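Long-range contacts in major pilin backbone protein T-antigen, T13 (Streptococcus pyogenes, PDB 6BBT), which probably polymerises, as the major backbone subunit, into the surface pili of Streptococcus pyogenes, on which it forms the T-antigen used in serotyping: residues V194-Q198 against I221-P227; G229-T235 against L260-T266. Where two conformers were deposited one is given. Residues are numbered along the deposited sequence.

Contact 1: residues V194-Q198 against I221-P227; sequences VKIIQ and IMLAKLP
Strands 194-198 and 221-223 run antiparallel, their short axes 4.7 Å apart at 159°. Ile-197 and Met-222 form the hydrogen-bonded pair (CA-CA 5.3 Å): Ile-197 N donates to Met-222 O (2.8 Å) and Met-222 N to Ile-197 O (3.2 Å). Beyond Leu-223 the chain turns a corner (Ala-224 psi -16°) and waters take over: one joins Lys-195 N to Lys-225 O (3.0 Å each), another Lys-195 O to Lys-225 N (2.7 Å each).

Beta-branched Val-194, Ile-196 and Ile-221, suited to extended backbone, fill the inner face with Leu-223. Ile-196 (t, t) brings CD1 to 3.3 Å from Ile-221 CD1 (t, t) and CG1 to 3.9 Å from CG of Leu-223 (m; chi2 97°). Val-194 (t) sets CG1 3.8 Å from Leu-226 CD1 and CG2 3.8 Å from Pro-227 CD. On the other face Met-222 (t, t) brings CE to 4.3 Å from CD1 of Ile-197 (m, t).

As in a beta-sandwich, the inner face packs on the facing sheet (Leu-180, Leu-182, Phe-213); Ile-197 and Met-222 make a more exposed apolar patch. Waters satisfy the backbone of Lys-195 and Lys-225 where the strands part; their ammonium groups form salt bridges with Asp-204, and with Asp-21 and Glu-23.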
# COMPACT_ATOMS: atom_id res chain seq x y z
N VAL A 194 -15.88 -2.25 0.19
CA VAL A 194 -15.54 -1.08 -0.59
C VAL A 194 -16.84 -0.27 -0.72
O VAL A 194 -17.93 -0.82 -0.96
CB VAL A 194 -15.02 -1.50 -2.00
CG1 VAL A 194 -14.75 -0.29 -2.90
CG2 VAL A 194 -13.73 -2.33 -1.88
N LYS A 195 -16.72 1.04 -0.58
CA LYS A 195 -17.88 1.91 -0.64
C LYS A 195 -18.39 2.12 -2.07
O LYS A 195 -17.61 2.19 -3.01
CB LYS A 195 -17.55 3.27 -0.02
CG LYS A 195 -17.12 3.17 1.43
CD LYS A 195 -18.33 2.83 2.30
CE LYS A 195 -17.89 2.36 3.64
NZ LYS A 195 -19.11 2.23 4.49
N ILE A 196 -19.70 2.18 -2.20
CA ILE A 196 -20.35 2.52 -3.45
C ILE A 196 -21.39 3.61 -3.14
O ILE A 196 -22.02 3.57 -2.08
CB ILE A 196 -20.98 1.29 -4.11
CG1 ILE A 196 -21.48 1.59 -5.52
CG2 ILE A 196 -22.11 0.69 -3.29
CD1 ILE A 196 -21.78 0.35 -6.33
N ILE A 197 -21.57 4.54 -4.08
CA ILE A 197 -22.63 5.55 -3.96
C ILE A 197 -23.66 5.23 -5.01
O ILE A 197 -23.37 5.20 -6.20
CB ILE A 197 -22.10 6.99 -4.11
CG1 ILE A 197 -21.06 7.24 -3.02
CG2 ILE A 197 -23.28 7.98 -4.03
CD1 ILE A 197 -20.22 8.48 -3.21
N GLN A 198 -24.88 4.99 -4.55
CA GLN A 198 -25.93 4.42 -5.36
C GLN A 198 -27.24 5.11 -4.99
O GLN A 198 -27.62 5.12 -3.82
CB GLN A 198 -25.98 2.92 -5.04
CG GLN A 198 -27.15 2.15 -5.60
CD GLN A 198 -27.02 0.64 -5.36
OE1 GLN A 198 -25.94 0.14 -5.06
NE2 GLN A 198 -28.11 -0.07 -5.51
N ILE A 221 -23.66 4.93 -11.03
CA ILE A 221 -23.23 4.49 -9.71
C ILE A 221 -21.72 4.79 -9.67
O ILE A 221 -21.08 4.87 -10.73
CB ILE A 221 -23.63 3.00 -9.56
CG1 ILE A 221 -23.84 2.62 -8.12
CG2 ILE A 221 -22.66 2.05 -10.28
CD1 ILE A 221 -24.52 1.27 -7.99
N MET A 222 -21.15 5.04 -8.49
CA MET A 222 -19.70 5.29 -8.39
C MET A 222 -19.09 4.66 -7.15
O MET A 222 -19.66 4.74 -6.06
CB MET A 222 -19.35 6.78 -8.41
CG MET A 222 -17.83 7.03 -8.51
SD MET A 222 -17.27 8.72 -8.22
CE MET A 222 -18.57 9.30 -7.15
N LEU A 223 -17.94 4.04 -7.34
CA LEU A 223 -17.12 3.54 -6.26
C LEU A 223 -15.97 4.52 -6.23
O LEU A 223 -15.14 4.50 -7.14
CB LEU A 223 -16.65 2.11 -6.52
CG LEU A 223 -17.78 1.09 -6.70
CD1 LEU A 223 -18.05 0.86 -8.18
CD2 LEU A 223 -17.49 -0.25 -6.03
N ALA A 224 -15.92 5.38 -5.22
CA ALA A 224 -14.99 6.54 -5.24
C ALA A 224 -13.64 6.30 -4.58
O ALA A 224 -12.72 7.11 -4.76
CB ALA A 224 -15.66 7.75 -4.60
N LYS A 225 -13.53 5.23 -3.78
CA LYS A 225 -12.35 4.92 -2.99
C LYS A 225 -12.00 3.45 -3.22
O LYS A 225 -11.95 2.65 -2.30
CB LYS A 225 -12.63 5.23 -1.51
CG LYS A 225 -12.92 6.73 -1.22
CD LYS A 225 -13.35 6.99 0.22
CE LYS A 225 -13.85 8.43 0.43
NZ LYS A 225 -14.26 8.72 1.86
N LEU A 226 -11.77 3.12 -4.48
CA LEU A 226 -11.60 1.76 -4.93
C LEU A 226 -10.11 1.35 -4.82
O LEU A 226 -9.25 2.13 -5.21
CB LEU A 226 -12.06 1.67 -6.39
CG LEU A 226 -12.18 0.30 -7.04
CD1 LEU A 226 -13.18 -0.62 -6.37
CD2 LEU A 226 -12.57 0.50 -8.49
N PRO A 227 -9.82 0.15 -4.28
CA PRO A 227 -8.45 -0.30 -4.22
C PRO A 227 -7.81 -0.44 -5.60
O PRO A 227 -8.49 -0.81 -6.57
CB PRO A 227 -8.53 -1.66 -3.51
CG PRO A 227 -9.80 -1.63 -2.77
CD PRO A 227 -10.73 -0.80 -3.60
O HOH W 1 -13.93 2.10 -0.14
O HOH W 2 -15.11 3.20 -2.96
O HOH W 3 -17.99 5.41 -3.27

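Contact 2: residues G229-T235 against L260-T266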
# COMPACT_ATOMS: atom_id res chain seq x y z
N GLY A 229 -5.31 -2.15 -8.22
CA GLY A 229 -4.76 -3.47 -8.49
C GLY A 229 -5.72 -4.62 -8.32
O GLY A 229 -5.33 -5.76 -8.52
N ILE A 230 -6.98 -4.37 -7.94
CA ILE A 230 -7.95 -5.47 -7.92
C ILE A 230 -8.59 -5.59 -9.28
O ILE A 230 -8.54 -4.66 -10.07
CB ILE A 230 -9.02 -5.34 -6.81
CG1 ILE A 230 -9.88 -4.08 -6.95
CG2 ILE A 230 -8.35 -5.41 -5.45
CD1 ILE A 230 -11.13 -4.17 -6.09
N SER A 231 -9.18 -6.73 -9.56
CA SER A 231 -9.86 -6.94 -10.81
C SER A 231 -11.36 -6.98 -10.54
O SER A 231 -11.80 -7.41 -9.48
CB SER A 231 -9.39 -8.22 -11.46
OG SER A 231 -8.05 -8.10 -11.87
N TYR A 232 -12.14 -6.50 -11.51
CA TYR A 232 -13.59 -6.55 -11.43
C TYR A 232 -14.19 -7.02 -12.75
O TYR A 232 -13.56 -6.94 -13.79
CB TYR A 232 -14.18 -5.18 -11.08
CG TYR A 232 -13.92 -4.08 -12.09
CD1 TYR A 232 -14.77 -3.89 -13.18
CD2 TYR A 232 -12.82 -3.23 -11.96
CE1 TYR A 232 -14.55 -2.88 -14.11
CE2 TYR A 232 -12.58 -2.22 -12.88
CZ TYR A 232 -13.44 -2.05 -13.95
OH TYR A 232 -13.22 -1.04 -14.87
N LYS A 233 -15.42 -7.52 -12.69
CA LYS A 233 -16.17 -7.72 -13.90
C LYS A 233 -17.61 -7.23 -13.73
O LYS A 233 -18.21 -7.34 -12.66
CB LYS A 233 -16.10 -9.15 -14.39
CG LYS A 233 -16.75 -10.17 -13.52
CD LYS A 233 -16.82 -11.53 -14.20
CE LYS A 233 -15.47 -12.23 -14.21
NZ LYS A 233 -15.64 -13.72 -14.29
N LEU A 234 -18.11 -6.63 -14.81
CA LEU A 234 -19.45 -6.06 -14.86
C LEU A 234 -20.21 -6.79 -15.94
O LEU A 234 -19.70 -6.98 -17.04
CB LEU A 234 -19.39 -4.57 -15.18
CG LEU A 234 -20.74 -3.85 -15.28
CD1 LEU A 234 -21.43 -3.80 -13.92
CD2 LEU A 234 -20.54 -2.45 -15.85
N THR A 235 -21.42 -7.22 -15.62
CA THR A 235 -22.33 -7.76 -16.63
C THR A 235 -23.66 -7.05 -16.54
O THR A 235 -23.96 -6.38 -15.54
CB THR A 235 -22.56 -9.26 -16.42
OG1 THR A 235 -23.09 -9.47 -15.12
CG2 THR A 235 -21.29 -10.04 -16.54
N LEU A 260 -18.57 -6.79 -21.67
CA LEU A 260 -19.23 -7.11 -20.42
C LEU A 260 -18.98 -8.57 -20.10
O LEU A 260 -19.08 -9.41 -20.98
CB LEU A 260 -20.74 -6.84 -20.52
CG LEU A 260 -21.21 -5.39 -20.66
CD1 LEU A 260 -22.72 -5.35 -20.84
CD2 LEU A 260 -20.84 -4.58 -19.45
N GLY A 261 -18.63 -8.86 -18.85
CA GLY A 261 -18.20 -10.21 -18.42
C GLY A 261 -16.69 -10.43 -18.35
O GLY A 261 -16.25 -11.44 -17.77
N ASN A 262 -15.91 -9.52 -18.91
CA ASN A 262 -14.45 -9.61 -18.88
C ASN A 262 -13.86 -8.99 -17.61
O ASN A 262 -14.36 -8.00 -17.13
CB ASN A 262 -13.80 -8.90 -20.09
CG ASN A 262 -13.84 -9.74 -21.36
OD1 ASN A 262 -12.84 -9.83 -22.06
ND2 ASN A 262 -14.97 -10.32 -21.69
N LEU A 263 -12.77 -9.57 -17.11
CA LEU A 263 -12.03 -8.99 -15.99
C LEU A 263 -11.30 -7.76 -16.43
O LEU A 263 -10.67 -7.76 -17.47
CB LEU A 263 -10.99 -9.95 -15.42
CG LEU A 263 -11.43 -10.95 -14.36
CD1 LEU A 263 -10.19 -11.70 -13.87
CD2 LEU A 263 -12.16 -10.29 -13.20
N GLN A 264 -11.39 -6.71 -15.61
CA GLN A 264 -10.64 -5.49 -15.81
C GLN A 264 -9.89 -5.19 -14.51
O GLN A 264 -10.47 -5.29 -13.44
CB GLN A 264 -11.61 -4.35 -16.15
CG GLN A 264 -10.98 -2.97 -16.31
CD GLN A 264 -9.99 -2.90 -17.46
OE1 GLN A 264 -10.17 -3.54 -18.49
NE2 GLN A 264 -8.95 -2.10 -17.28
N LYS A 265 -8.61 -4.84 -14.62
CA LYS A 265 -7.80 -4.54 -13.44
C LYS A 265 -7.83 -3.04 -13.16
O LYS A 265 -7.70 -2.24 -14.09
CB LYS A 265 -6.37 -5.00 -13.66
CG LYS A 265 -5.52 -4.86 -12.41
CD LYS A 265 -4.07 -5.30 -12.61
CE LYS A 265 -3.84 -6.69 -12.03
NZ LYS A 265 -2.40 -7.06 -12.07
N THR A 266 -7.98 -2.65 -11.89
CA THR A 266 -7.95 -1.24 -11.52
C THR A 266 -6.50 -0.78 -11.45
O THR A 266 -5.62 -1.55 -11.05
CB THR A 266 -8.62 -0.96 -10.15
OG1 THR A 266 -7.85 -1.52 -9.09
CG2 THR A 266 -10.05 -1.53 -10.10
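Gly-229 opens the first segment with phi/psi 94/0°, where a CB would collide with the preceding carbonyl. Its N donates to Thr-266 O at 2.9 Å and, weakly, to Thr-266 OG1 at 2.8 Å; that hydroxyl is itself hydrogen-bonded to Pro-227 O. Ile-230 N adds a weak bond to the same OG1 (3.2 Å), whereas Ile-230 O accepts squarely from Thr-266 N (2.8 Å, 172°). The isoleucine side chain points away, onto Ser-185 and Tyr-188.

Ser-231 faces Lys-265 in an antiparallel non-hydrogen-bonded pair, CA atoms 4.1 Å apart; both are polar and suit this outer face. Tyr-232 and Gln-264 make the hydrogen-bonded pair: Tyr-232 N to Gln-264 O and Gln-264 N to Tyr-232 O, each 2.8 Å. Gln-264 CB lies over one face of the tyrosine ring (p rotamer), a CH-pi contact 4.0 Å from the centroid, and Thr-266 CG2 meets its edge (CD2, 3.7 Å). The hydroxyl of this buried ring is satisfied by Asp-271.

Lys-233 uses its aliphatic length: CD lies 3.6 Å from Gly-261 O, CE 4.0 Å from Leu-263 CD2. At Leu-234 the register has slipped by one residue: its O accepts from Gly-261 N (2.8 Å), and Tyr-258 OH bonds to both Leu-234 N and Asn-262 O. Leu-234 CD2 meets Leu-260 CD2 at 4.2 Å. Thr-235 sets CG2 3.6 Å from CA of Gly-261, whose backbone angles (97/-13°) call for glycine.

This edge-strand pairing is held mainly by backbone bonds: Tyr-232, Leu-234 and Thr-266 supply buried apolar groups, whereas the lysines stay partly or fully exposed.

In the fold
Contact 1 closes before contact 2 opens, and their centres lie about 14 Å apart in the C-terminal part of the chain. They belong to the two facing layers of one beta-sandwich, consistent with the transthyretin clan: contact 1 pairs strands 193-198 and 220-227, whereas contact 2 joins strand 231-236 to the edge strand 264-265 of the four-stranded antiparallel sheet. The short link after Pro-227 carries the chain from one layer to the other. There the contacts touch, through a probable hydrogen bond from Thr-266 OG1 to Pro-227 O (2.7 Å) and packing of Leu-226 CD2 on Thr-266 CG2 (3.6 Å). Strand 176-183 pairs with 231-236 and packs on contact 1, uniting both in a common core.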